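Long-range contact in diphosphomevalonate decarboxylase, putative (PDB 2HKE), which probably catalyses the ATP-dependent decarboxylation of (R)-5-diphosphomevalonate to isopentenyl diphosphate, a precursor of isoprenoids and sterols: residues A[57-69]-A[94-106]. The protein carries 1 engineered substitution. Sequence-based numbering, arbitrary orientation.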
loop_
_atom_site.group_PDB
_atom_site.type_symbol
_atom_site.label_atom_id
_atom_site.label_comp_id
_atom_site.label_asym_id
_atom_site.label_seq_id
_atom_site.Cartn_x
_atom_site.Cartn_y
_atom_site.Cartn_z
ATOM N N ASP A 57 -29.659 19.937 5.257
ATOM C CA ASP A 57 -29.568 21.375 5.452
ATOM C C ASP A 57 -28.687 22.017 4.379
ATOM O O ASP A 57 -28.939 23.151 3.951
ATOM C CB ASP A 57 -28.992 21.721 6.840
ATOM C CG ASP A 57 -29.200 20.619 7.881
ATOM O OD1 ASP A 57 -29.307 19.421 7.500
ATOM O OD2 ASP A 57 -29.224 20.955 9.093
ATOM N N ILE A 58 -27.646 21.303 3.951
ATOM C CA ILE A 58 -26.625 21.877 3.075
ATOM C C ILE A 58 -26.925 21.683 1.592
ATOM O O ILE A 58 -27.701 20.799 1.201
ATOM C CB ILE A 58 -25.223 21.318 3.412
ATOM C CG1 ILE A 58 -25.029 19.906 2.850
ATOM C CG2 ILE A 58 -25.003 21.331 4.936
ATOM C CD1 ILE A 58 -23.765 19.223 3.356
ATOM N N GLU A 59 -26.277 22.509 0.774
ATOM C CA GLU A 59 -26.579 22.595 -0.653
ATOM C C GLU A 59 -25.535 21.921 -1.554
ATOM O O GLU A 59 -25.816 21.644 -2.718
ATOM C CB GLU A 59 -26.759 24.060 -1.084
ATOM C CG GLU A 59 -27.583 24.983 -0.125
ATOM C CD GLU A 59 -29.035 24.542 0.138
ATOM O OE1 GLU A 59 -29.723 24.064 -0.803
ATOM O OE2 GLU A 59 -29.483 24.693 1.310
ATOM N N THR A 60 -24.331 21.668 -1.044
ATOM C CA THR A 60 -23.378 20.841 -1.791
ATOM C C THR A 60 -22.679 19.853 -0.859
ATOM O O THR A 60 -22.782 19.944 0.361
ATOM C CB THR A 60 -22.324 21.695 -2.593
ATOM O OG1 THR A 60 -21.471 22.415 -1.694
ATOM C CG2 THR A 60 -23.010 22.689 -3.534
ATOM N N ASP A 61 -22.005 18.875 -1.450
ATOM C CA ASP A 61 -21.165 17.979 -0.666
ATOM C C ASP A 61 -19.940 18.751 -0.218
ATOM O O ASP A 61 -19.522 19.701 -0.906
ATOM C CB ASP A 61 -20.737 16.799 -1.504
ATOM C CG ASP A 61 -21.909 15.980 -1.981
ATOM O OD1 ASP A 61 -22.844 15.713 -1.178
ATOM O OD2 ASP A 61 -21.883 15.634 -3.165
ATOM N N THR A 62 -19.380 18.355 0.922
ATOM C CA THR A 62 -18.134 18.933 1.387
ATOM C C THR A 62 -17.100 17.875 1.709
ATOM O O THR A 62 -17.408 16.725 2.082
ATOM C CB THR A 62 -18.321 19.801 2.642
ATOM O OG1 THR A 62 -18.652 18.959 3.749
ATOM C CG2 THR A 62 -19.430 20.858 2.444
ATOM N N LEU A 63 -15.850 18.280 1.591
ATOM C CA LEU A 63 -14.747 17.394 1.861
ATOM C C LEU A 63 -13.721 18.176 2.652
ATOM O O LEU A 63 -13.339 19.246 2.225
ATOM C CB LEU A 63 -14.145 16.949 0.545
ATOM C CG LEU A 63 -12.872 16.129 0.618
ATOM C CD1 LEU A 63 -13.118 14.840 1.379
ATOM C CD2 LEU A 63 -12.385 15.857 -0.846
ATOM N N ARG A 64 -13.284 17.632 3.777
ATOM C CA ARG A 64 -12.235 18.222 4.593
ATOM C C ARG A 64 -11.129 17.194 4.674
ATOM O O ARG A 64 -11.354 16.025 5.080
ATOM C CB ARG A 64 -12.771 18.549 5.970
ATOM C CG ARG A 64 -11.887 19.517 6.793
ATOM C CD ARG A 64 -12.573 19.893 8.152
ATOM N NE ARG A 64 -13.661 20.841 8.014
ATOM C CZ ARG A 64 -13.512 22.166 7.908
ATOM N NH1 ARG A 64 -12.304 22.729 7.908
ATOM N NH2 ARG A 64 -14.584 22.932 7.798
ATOM N N LEU A 65 -9.948 17.595 4.223
ATOM C CA LEU A 65 -8.765 16.746 4.249
ATOM C C LEU A 65 -7.734 17.389 5.161
ATOM O O LEU A 65 -7.287 18.509 4.891
ATOM C CB LEU A 65 -8.145 16.612 2.865
ATOM C CG LEU A 65 -9.020 16.181 1.700
ATOM C CD1 LEU A 65 -8.188 16.182 0.426
ATOM C CD2 LEU A 65 -9.607 14.800 1.967
ATOM N N ASN A 66 -7.343 16.664 6.198
ATOM C CA ASN A 66 -6.302 17.099 7.115
ATOM C C ASN A 66 -6.640 18.439 7.744
ATOM O O ASN A 66 -5.767 19.305 7.858
ATOM C CB ASN A 66 -4.969 17.191 6.371
ATOM C CG ASN A 66 -4.609 15.908 5.649
ATOM O OD1 ASN A 66 -4.889 14.810 6.141
ATOM N ND2 ASN A 66 -3.981 16.038 4.474
ATOM N N GLY A 67 -7.908 18.607 8.110
ATOM C CA GLY A 67 -8.425 19.852 8.670
ATOM C C GLY A 67 -8.761 20.986 7.708
ATOM O O GLY A 67 -9.345 22.003 8.124
ATOM N N THR A 68 -8.394 20.833 6.435
ATOM C CA THR A 68 -8.619 21.871 5.423
ATOM C C THR A 68 -9.747 21.535 4.459
ATOM O O THR A 68 -9.716 20.484 3.829
ATOM C CB THR A 68 -7.346 22.102 4.615
ATOM O OG1 THR A 68 -6.272 22.367 5.536
ATOM C CG2 THR A 68 -7.521 23.295 3.651
ATOM N N GLU A 69 -10.731 22.422 4.354
ATOM C CA GLU A 69 -11.820 22.192 3.428
ATOM C C GLU A 69 -11.337 22.375 1.991
ATOM O O GLU A 69 -10.668 23.352 1.636
ATOM C CB GLU A 69 -13.070 23.037 3.749
ATOM C CG GLU A 69 -14.242 22.656 2.827
ATOM C CD GLU A 69 -15.486 23.479 3.013
ATOM O OE1 GLU A 69 -15.530 24.278 3.992
ATOM O OE2 GLU A 69 -16.415 23.322 2.171
ATOM N N LYS A 94 -30.359 9.018 -2.450
ATOM C CA LYS A 94 -29.749 9.558 -3.682
ATOM C C LYS A 94 -29.483 11.044 -3.605
ATOM O O LYS A 94 -28.459 11.522 -4.067
ATOM C CB LYS A 94 -30.653 9.325 -4.905
ATOM C CG LYS A 94 -30.055 8.416 -5.933
ATOM C CD LYS A 94 -31.095 7.820 -6.888
ATOM C CE LYS A 94 -30.457 7.369 -8.222
ATOM N NZ LYS A 94 -30.924 6.021 -8.713
ATOM N N ASN A 95 -30.418 11.776 -3.025
ATOM C CA ASN A 95 -30.429 13.238 -3.143
ATOM C C ASN A 95 -29.677 13.959 -2.025
ATOM O O ASN A 95 -29.319 15.145 -2.167
ATOM C CB ASN A 95 -31.876 13.762 -3.256
ATOM C CG ASN A 95 -32.759 13.385 -2.045
ATOM O OD1 ASN A 95 -33.668 14.143 -1.677
ATOM N ND2 ASN A 95 -32.497 12.226 -1.428
ATOM N N LYS A 96 -29.419 13.245 -0.934
ATOM C CA LYS A 96 -28.772 13.820 0.223
ATOM C C LYS A 96 -27.377 14.238 -0.192
ATOM O O LYS A 96 -26.761 13.593 -1.043
ATOM C CB LYS A 96 -28.651 12.794 1.354
ATOM C CG LYS A 96 -29.949 12.179 1.814
ATOM C CD LYS A 96 -30.665 13.079 2.791
ATOM C CE LYS A 96 -32.007 12.469 3.238
ATOM N NZ LYS A 96 -33.028 12.620 2.144
ATOM N N LYS A 97 -26.895 15.316 0.419
ATOM C CA LYS A 97 -25.505 15.709 0.319
ATOM C C LYS A 97 -24.781 15.126 1.526
ATOM O O LYS A 97 -25.394 14.724 2.520
ATOM C CB LYS A 97 -25.338 17.231 0.341
ATOM C CG LYS A 97 -26.169 17.978 -0.675
ATOM C CD LYS A 97 -25.766 17.657 -2.099
ATOM C CE LYS A 97 -26.825 18.126 -3.069
ATOM N NZ LYS A 97 -28.154 17.543 -2.735
ATOM N N VAL A 98 -23.465 15.118 1.442
ATOM C CA VAL A 98 -22.662 14.521 2.466
ATOM C C VAL A 98 -21.518 15.452 2.864
ATOM O O VAL A 98 -20.953 16.150 2.021
ATOM C CB VAL A 98 -22.156 13.146 1.972
ATOM C CG1 VAL A 98 -21.314 13.286 0.676
ATOM C CG2 VAL A 98 -21.417 12.414 3.056
ATOM N N ASN A 99 -21.225 15.496 4.157
ATOM C CA ASN A 99 -19.980 16.093 4.673
ATOM C C ASN A 99 -19.002 14.959 4.916
ATOM O O ASN A 99 -19.302 14.063 5.680
ATOM C CB ASN A 99 -20.114 16.798 6.037
ATOM C CG ASN A 99 -21.100 17.951 6.037
ATOM O OD1 ASN A 99 -22.004 17.979 6.884
ATOM N ND2 ASN A 99 -20.911 18.924 5.158
ATOM N N ILE A 100 -17.852 15.013 4.271
ATOM C CA ILE A 100 -16.779 14.035 4.439
ATOM C C ILE A 100 -15.599 14.723 5.097
ATOM O O ILE A 100 -15.177 15.799 4.638
ATOM C CB ILE A 100 -16.277 13.548 3.058
ATOM C CG1 ILE A 100 -17.429 13.014 2.198
ATOM C CG2 ILE A 100 -15.187 12.492 3.208
ATOM C CD1 ILE A 100 -17.033 12.827 0.768
ATOM N N VAL A 101 -15.063 14.086 6.129
ATOM C CA VAL A 101 -13.934 14.623 6.880
ATOM C C VAL A 101 -12.930 13.502 6.994
ATOM O O VAL A 101 -13.255 12.429 7.508
ATOM C CB VAL A 101 -14.388 15.099 8.286
ATOM C CG1 VAL A 101 -13.190 15.528 9.130
ATOM C CG2 VAL A 101 -15.445 16.206 8.170
ATOM N N SER A 102 -11.733 13.724 6.452
ATOM C CA SER A 102 -10.757 12.672 6.350
ATOM C C SER A 102 -9.440 13.124 6.963
ATOM O O SER A 102 -9.042 14.277 6.786
ATOM C CB SER A 102 -10.544 12.322 4.891
ATOM O OG SER A 102 -11.744 11.812 4.382
ATOM N N GLU A 103 -8.774 12.228 7.673
ATOM C CA GLU A 103 -7.395 12.507 8.088
ATOM C C GLU A 103 -6.555 11.235 8.147
ATOM O O GLU A 103 -7.066 10.118 7.986
ATOM C CB GLU A 103 -7.405 13.164 9.465
ATOM C CG GLU A 103 -7.703 12.192 10.556
ATOM C CD GLU A 103 -7.910 12.837 11.916
ATOM O OE1 GLU A 103 -8.303 14.039 11.981
ATOM O OE2 GLU A 103 -7.723 12.111 12.911
ATOM N N ASN A 104 -5.268 11.394 8.444
ATOM C CA ASN A 104 -4.428 10.242 8.757
ATOM C C ASN A 104 -3.342 10.682 9.714
ATOM O O ASN A 104 -3.116 11.875 9.855
ATOM C CB ASN A 104 -3.841 9.617 7.474
ATOM C CG ASN A 104 -2.657 10.395 6.929
ATOM O OD1 ASN A 104 -1.594 10.383 7.524
ATOM N ND2 ASN A 104 -2.845 11.063 5.806
ATOM N N ASN A 105 -2.706 9.729 10.369
ATOM C CA ASN A 105 -1.649 10.029 11.350
ATOM C C ASN A 105 -0.276 9.508 10.912
ATOM O O ASN A 105 0.588 9.270 11.737
ATOM C CB ASN A 105 -2.021 9.470 12.712
ATOM C CG ASN A 105 -2.061 7.955 12.748
ATOM O OD1 ASN A 105 -2.148 7.275 11.701
ATOM N ND2 ASN A 105 -1.968 7.398 13.954
ATOM N N PHE A 106 -0.073 9.327 9.618
ATOM C CA PHE A 106 1.227 8.888 9.147
ATOM C C PHE A 106 2.167 10.056 9.338
ATOM O O PHE A 106 1.796 11.211 9.061
ATOM C CB PHE A 106 1.205 8.473 7.683
ATOM C CG PHE A 106 0.587 7.121 7.462
ATOM C CD1 PHE A 106 -0.751 7.000 7.177
ATOM C CD2 PHE A 106 1.362 5.973 7.558
ATOM C CE1 PHE A 106 -1.339 5.735 6.998
ATOM C CE2 PHE A 106 0.804 4.708 7.362
ATOM C CZ PHE A 106 -0.556 4.594 7.100
HETATM O O HOH W 1 -16.425 18.254 5.190
HETATM O O HOH W 2 -10.001 16.763 8.084
#
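The first torsions of Thr62 and Asn99 bring their polar ends together: chi1 of 69° sets Thr62 OG1 between its own backbone N and carbonyl carbon, while chi1 of -60° swings the Asn99 amide beside its backbone N. The two side chains then lie alongside each other, pointing the same way, and Asn99 ND2 donates to Thr62 OG1 at 2.7 Å, within the amide plane. A short hydroxyl and a two-ended amide suit this place, since Asn99 OD1 is left to accept from Arg55 on strand 48-55, and Thr62 OG1 also shares a water with Ile100 O. Ile58 rests its CD1 on the same amide, 3.4 Å from Asn99 ND2, and its CG1 against Lys97 CB.

One residue earlier, Asp61 takes the place of a backbone acceptor: its OD1 receives Val98 N at 2.8 Å, on the anti side of the carboxylate, and also forms a salt bridge with Arg86 of helix 76-86. On the face turned to the helices, Leu63 CD1 packs 3.6 Å from Ile100 CG2, two branched aliphatic side chains suited to burial; Ser102 on this face bonds through OG to Thr50.

Between the strands, Thr62 and Arg64 each bond through N and O to the two neighbours of their partners, Asn99 and Val101, the mark of parallel pairing; Ser102 N reaches Arg64 O at 2.7 Å. Asn66 N bonds to Ser102 O as the last of the series. The chain reverses in a type I' turn from Leu65 to Thr68, whose middle positions Asn66 and Gly67 take positive phi, and Arg64 NH1 bonds to Gly67 O. Strand 68-70 and helices 76-86 and 91-94 lie between these parallel strands in the mixed sheet of the GHMP-type N-terminal domain.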